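Local coordinates for YcgJ protein (Bacillus subtilis, PDB 1XXL) that probably transfers methyl groups from S-adenosylmethionine to a substrate not yet identified, at residues Phe120-Glu129 / Glu151-Phe161. Residues are numbered along the deposited sequence; the frame is centred on the assembly and turned at random.
Sequences FLLVDHYAPE and ESSLSEWQAMF
Leu122 presses CD2 onto the indole of Trp157, 3.3 Å from the centroid of the six-membered ring and only 6° off its normal, a CH-pi contact that seats helix 154-163 against strand 118-125 in the Rossmann-like methyltransferase sheet. The short strand and helix segments run roughly antiparallel, at 152°. The far face of the indole carries Ser152 CB and CE of selenomethionine Met160. Further along, CZ of Phe161 meets CD2 of Phe120 at 3.7 Å, the two rings inclined obliquely. At the other end of the contact, Leu154 lays CD2 over one face of the Tyr126 ring, and the backbone Ala127 N donates to Ser152 O. A chi1 of 37° sets His125 CG between its backbone N and carbonyl carbon and turns the ring to Glu151, where ND1 donates to OE1 at 2.8 Å; the bond lies near the imidazole plane but reaches the oxygen from well above the carboxylate plane. Asn141 holds the other oxygen, OE2, while Asp124 OD2 sits over the imidazole face and the ring stacks with His98. The carboxylate of Glu129 grips the first turn of the helix, OE1 taking Ser155 N and OE2 the hydroxyl OG. Ser153 and Glu156 form a capping box at the same helix end. A water bridges the two segments: it donates to His125 O and Ser152 O and accepts from Trp157 NE1 at 2.9 Å, in the plane of the indole.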
loop_
_atom_site.group_PDB
_atom_site.type_symbol
_atom_site.label_atom_id
_atom_site.label_comp_id
_atom_site.label_asym_id
_atom_site.label_seq_id
_atom_site.Cartn_x
_atom_site.Cartn_y
_atom_site.Cartn_z
ATOM N N PHE A 120 0.485 13.218 2.463
ATOM C CA PHE A 120 0.157 11.795 2.559
ATOM C C PHE A 120 0.568 11.139 1.250
ATOM O O PHE A 120 0.096 11.528 0.166
ATOM C CB PHE A 120 -1.356 11.610 2.783
ATOM C CG PHE A 120 -1.817 10.170 2.839
ATOM C CD1 PHE A 120 -1.044 9.182 3.447
ATOM C CD2 PHE A 120 -3.061 9.821 2.325
ATOM C CE1 PHE A 120 -1.489 7.862 3.501
ATOM C CE2 PHE A 120 -3.513 8.522 2.389
ATOM C CZ PHE A 120 -2.732 7.536 2.979
ATOM N N LEU A 121 1.465 10.168 1.350
ATOM C CA LEU A 121 2.000 9.473 0.198
ATOM C C LEU A 121 1.504 8.043 0.234
ATOM O O LEU A 121 1.901 7.247 1.095
ATOM C CB LEU A 121 3.529 9.536 0.198
ATOM C CG LEU A 121 4.074 10.961 0.152
ATOM C CD1 LEU A 121 5.537 10.966 0.417
ATOM C CD2 LEU A 121 3.807 11.631 -1.170
ATOM N N LEU A 122 0.621 7.729 -0.710
ATOM C CA LEU A 122 -0.079 6.472 -0.724
ATOM C C LEU A 122 0.290 5.702 -1.972
ATOM O O LEU A 122 0.047 6.179 -3.080
ATOM C CB LEU A 122 -1.581 6.770 -0.684
ATOM C CG LEU A 122 -2.550 5.641 -0.931
ATOM C CD1 LEU A 122 -2.481 4.649 0.205
ATOM C CD2 LEU A 122 -3.970 6.195 -1.104
ATOM N N VAL A 123 0.904 4.529 -1.785
ATOM C CA VAL A 123 1.143 3.597 -2.862
ATOM C C VAL A 123 0.311 2.357 -2.625
ATOM O O VAL A 123 0.350 1.767 -1.544
ATOM C CB VAL A 123 2.673 3.197 -3.000
ATOM C CG1 VAL A 123 2.868 2.004 -3.946
ATOM C CG2 VAL A 123 3.431 4.364 -3.484
ATOM N N ASP A 124 -0.453 1.974 -3.636
ATOM C CA ASP A 124 -1.112 0.700 -3.604
ATOM C C ASP A 124 -1.467 0.280 -5.013
ATOM O O ASP A 124 -1.373 1.051 -5.951
ATOM C CB ASP A 124 -2.363 0.741 -2.683
ATOM C CG ASP A 124 -2.636 -0.606 -1.990
ATOM O OD1 ASP A 124 -3.515 -0.620 -1.100
ATOM O OD2 ASP A 124 -1.997 -1.642 -2.341
ATOM N N HIS A 125 -1.852 -0.972 -5.167
ATOM C CA HIS A 125 -2.523 -1.345 -6.387
ATOM C C HIS A 125 -4.014 -0.995 -6.211
ATOM O O HIS A 125 -4.497 -0.824 -5.090
ATOM C CB HIS A 125 -2.256 -2.786 -6.847
ATOM C CG HIS A 125 -2.160 -3.780 -5.750
ATOM N ND1 HIS A 125 -3.253 -4.462 -5.275
ATOM C CD2 HIS A 125 -1.094 -4.230 -5.045
ATOM C CE1 HIS A 125 -2.870 -5.283 -4.310
ATOM N NE2 HIS A 125 -1.564 -5.154 -4.147
ATOM N N TYR A 126 -4.691 -0.777 -7.320
ATOM C CA TYR A 126 -6.050 -0.281 -7.285
ATOM C C TYR A 126 -6.956 -1.059 -8.238
ATOM O O TYR A 126 -6.496 -1.713 -9.156
ATOM C CB TYR A 126 -6.052 1.220 -7.593
ATOM C CG TYR A 126 -5.555 1.613 -8.971
ATOM C CD1 TYR A 126 -4.226 1.942 -9.194
ATOM C CD2 TYR A 126 -6.421 1.654 -10.041
ATOM C CE1 TYR A 126 -3.784 2.332 -10.449
ATOM C CE2 TYR A 126 -5.994 2.010 -11.276
ATOM C CZ TYR A 126 -4.670 2.353 -11.485
ATOM O OH TYR A 126 -4.260 2.686 -12.743
ATOM N N ALA A 127 -8.253 -0.955 -7.988
ATOM C CA ALA A 127 -9.300 -1.541 -8.814
ATOM C C ALA A 127 -9.598 -0.611 -9.989
ATOM O O ALA A 127 -9.755 0.595 -9.801
ATOM C CB ALA A 127 -10.559 -1.716 -7.984
ATOM N N PRO A 128 -9.674 -1.166 -11.218
ATOM C CA PRO A 128 -10.180 -0.375 -12.322
ATOM C C PRO A 128 -11.599 0.133 -12.030
ATOM O O PRO A 128 -12.297 -0.403 -11.154
ATOM C CB PRO A 128 -10.157 -1.356 -13.500
ATOM C CG PRO A 128 -9.136 -2.351 -13.136
ATOM C CD PRO A 128 -9.259 -2.504 -11.651
ATOM N N GLU A 129 -11.995 1.174 -12.738
ATOM C CA GLU A 129 -13.318 1.776 -12.564
ATOM C C GLU A 129 -14.448 0.794 -12.900
ATOM O O GLU A 129 -15.451 0.741 -12.187
ATOM C CB GLU A 129 -13.423 3.040 -13.420
ATOM C CG GLU A 129 -12.545 4.190 -12.919
ATOM C CD GLU A 129 -12.892 4.613 -11.481
ATOM O OE1 GLU A 129 -11.992 4.622 -10.606
ATOM O OE2 GLU A 129 -14.079 4.920 -11.230
ATOM N N GLU A 151 -9.031 -3.571 -2.454
ATOM C CA GLU A 151 -8.311 -2.506 -3.117
ATOM C C GLU A 151 -9.333 -1.594 -3.788
ATOM O O GLU A 151 -10.132 -2.022 -4.659
ATOM C CB GLU A 151 -7.208 -3.031 -4.068
ATOM C CG GLU A 151 -7.625 -3.750 -5.331
ATOM C CD GLU A 151 -6.603 -4.826 -5.751
ATOM O OE1 GLU A 151 -5.709 -4.525 -6.575
ATOM O OE2 GLU A 151 -6.692 -5.971 -5.231
ATOM N N SER A 152 -9.325 -0.349 -3.322
ATOM C CA SER A 152 -10.271 0.658 -3.741
ATOM C C SER A 152 -9.950 1.118 -5.162
ATOM O O SER A 152 -8.809 0.976 -5.651
ATOM C CB SER A 152 -10.237 1.871 -2.789
ATOM O OG SER A 152 -10.587 1.547 -1.457
ATOM N N SER A 153 -10.964 1.675 -5.829
ATOM C CA SER A 153 -10.764 2.323 -7.121
ATOM C C SER A 153 -10.198 3.736 -6.934
ATOM O O SER A 153 -10.231 4.272 -5.826
ATOM C CB SER A 153 -12.097 2.358 -7.893
ATOM O OG SER A 153 -12.993 3.275 -7.306
ATOM N N LEU A 154 -9.696 4.345 -8.013
ATOM C CA LEU A 154 -9.199 5.726 -7.962
ATOM C C LEU A 154 -10.288 6.768 -7.676
ATOM O O LEU A 154 -10.057 7.748 -6.966
ATOM C CB LEU A 154 -8.431 6.092 -9.243
ATOM C CG LEU A 154 -7.201 5.200 -9.514
ATOM C CD1 LEU A 154 -6.474 5.673 -10.762
ATOM C CD2 LEU A 154 -6.270 5.124 -8.356
ATOM N N SER A 155 -11.469 6.549 -8.233
ATOM C CA SER A 155 -12.679 7.291 -7.845
ATOM C C SER A 155 -12.913 7.315 -6.374
ATOM O O SER A 155 -13.192 8.356 -5.802
ATOM C CB SER A 155 -13.907 6.569 -8.411
ATOM O OG SER A 155 -14.139 7.091 -9.641
ATOM N N GLU A 156 -12.892 6.133 -5.780
ATOM C CA GLU A 156 -13.078 6.018 -4.347
ATOM C C GLU A 156 -12.027 6.777 -3.550
ATOM O O GLU A 156 -12.365 7.437 -2.583
ATOM C CB GLU A 156 -13.145 4.555 -3.924
ATOM C CG GLU A 156 -14.417 3.885 -4.414
ATOM C CD GLU A 156 -14.448 2.384 -4.165
ATOM O OE1 GLU A 156 -15.572 1.860 -3.969
ATOM O OE2 GLU A 156 -13.378 1.715 -4.183
ATOM N N TRP A 157 -10.751 6.685 -3.939
ATOM C CA TRP A 157 -9.702 7.458 -3.260
ATOM C C TRP A 157 -9.916 8.936 -3.400
ATOM O O TRP A 157 -9.735 9.684 -2.447
ATOM C CB TRP A 157 -8.315 7.132 -3.821
ATOM C CG TRP A 157 -7.778 5.820 -3.330
ATOM C CD1 TRP A 157 -7.521 4.716 -4.072
ATOM C CD2 TRP A 157 -7.444 5.490 -1.985
ATOM N NE1 TRP A 157 -7.015 3.722 -3.278
ATOM C CE2 TRP A 157 -6.972 4.162 -1.988
ATOM C CE3 TRP A 157 -7.477 6.194 -0.779
ATOM C CZ2 TRP A 157 -6.531 3.510 -0.817
ATOM C CZ3 TRP A 157 -7.045 5.553 0.389
ATOM C CH2 TRP A 157 -6.576 4.223 0.358
ATOM N N GLN A 158 -10.279 9.376 -4.600
ATOM C CA GLN A 158 -10.565 10.795 -4.796
ATOM C C GLN A 158 -11.705 11.287 -3.893
ATOM O O GLN A 158 -11.599 12.385 -3.329
ATOM C CB GLN A 158 -10.901 11.099 -6.241
ATOM C CG GLN A 158 -9.739 10.942 -7.146
ATOM C CD GLN A 158 -10.151 10.991 -8.563
ATOM O OE1 GLN A 158 -10.821 11.914 -8.985
ATOM N NE2 GLN A 158 -9.741 10.014 -9.314
ATOM N N ALA A 159 -12.761 10.479 -3.753
ATOM C CA ALA A 159 -13.930 10.851 -2.932
ATOM C C ALA A 159 -13.574 10.872 -1.441
ATOM O O ALA A 159 -13.969 11.780 -0.723
ATOM C CB ALA A 159 -15.088 9.901 -3.189
HETATM N N MSE A 160 -12.805 9.875 -0.988
HETATM C CA MSE A 160 -12.300 9.855 0.399
HETATM C C MSE A 160 -11.360 11.030 0.733
HETATM O O MSE A 160 -11.418 11.592 1.809
HETATM C CB MSE A 160 -11.588 8.543 0.679
HETATM C CG MSE A 160 -12.503 7.353 0.566
HETATM SE SE MSE A 160 -11.774 5.655 1.303
HETATM C CE MSE A 160 -10.906 4.927 -0.327
ATOM N N PHE A 161 -10.487 11.396 -0.193
ATOM C CA PHE A 161 -9.629 12.548 0.026
ATOM C C PHE A 161 -10.455 13.813 0.153
ATOM O O PHE A 161 -10.234 14.600 1.075
ATOM C CB PHE A 161 -8.607 12.708 -1.083
ATOM C CG PHE A 161 -7.394 11.845 -0.925
ATOM C CD1 PHE A 161 -7.474 10.574 -0.366
ATOM C CD2 PHE A 161 -6.162 12.291 -1.375
ATOM C CE1 PHE A 161 -6.334 9.780 -0.249
ATOM C CE2 PHE A 161 -5.035 11.486 -1.274
ATOM C CZ PHE A 161 -5.120 10.241 -0.712
HETATM O O HOH W 1 -6.429 0.944 -4.047
HETATM O O HOH W 2 -4.791 -3.749 -9.399
HETATM O O HOH W 3 -9.739 3.204 -10.716
#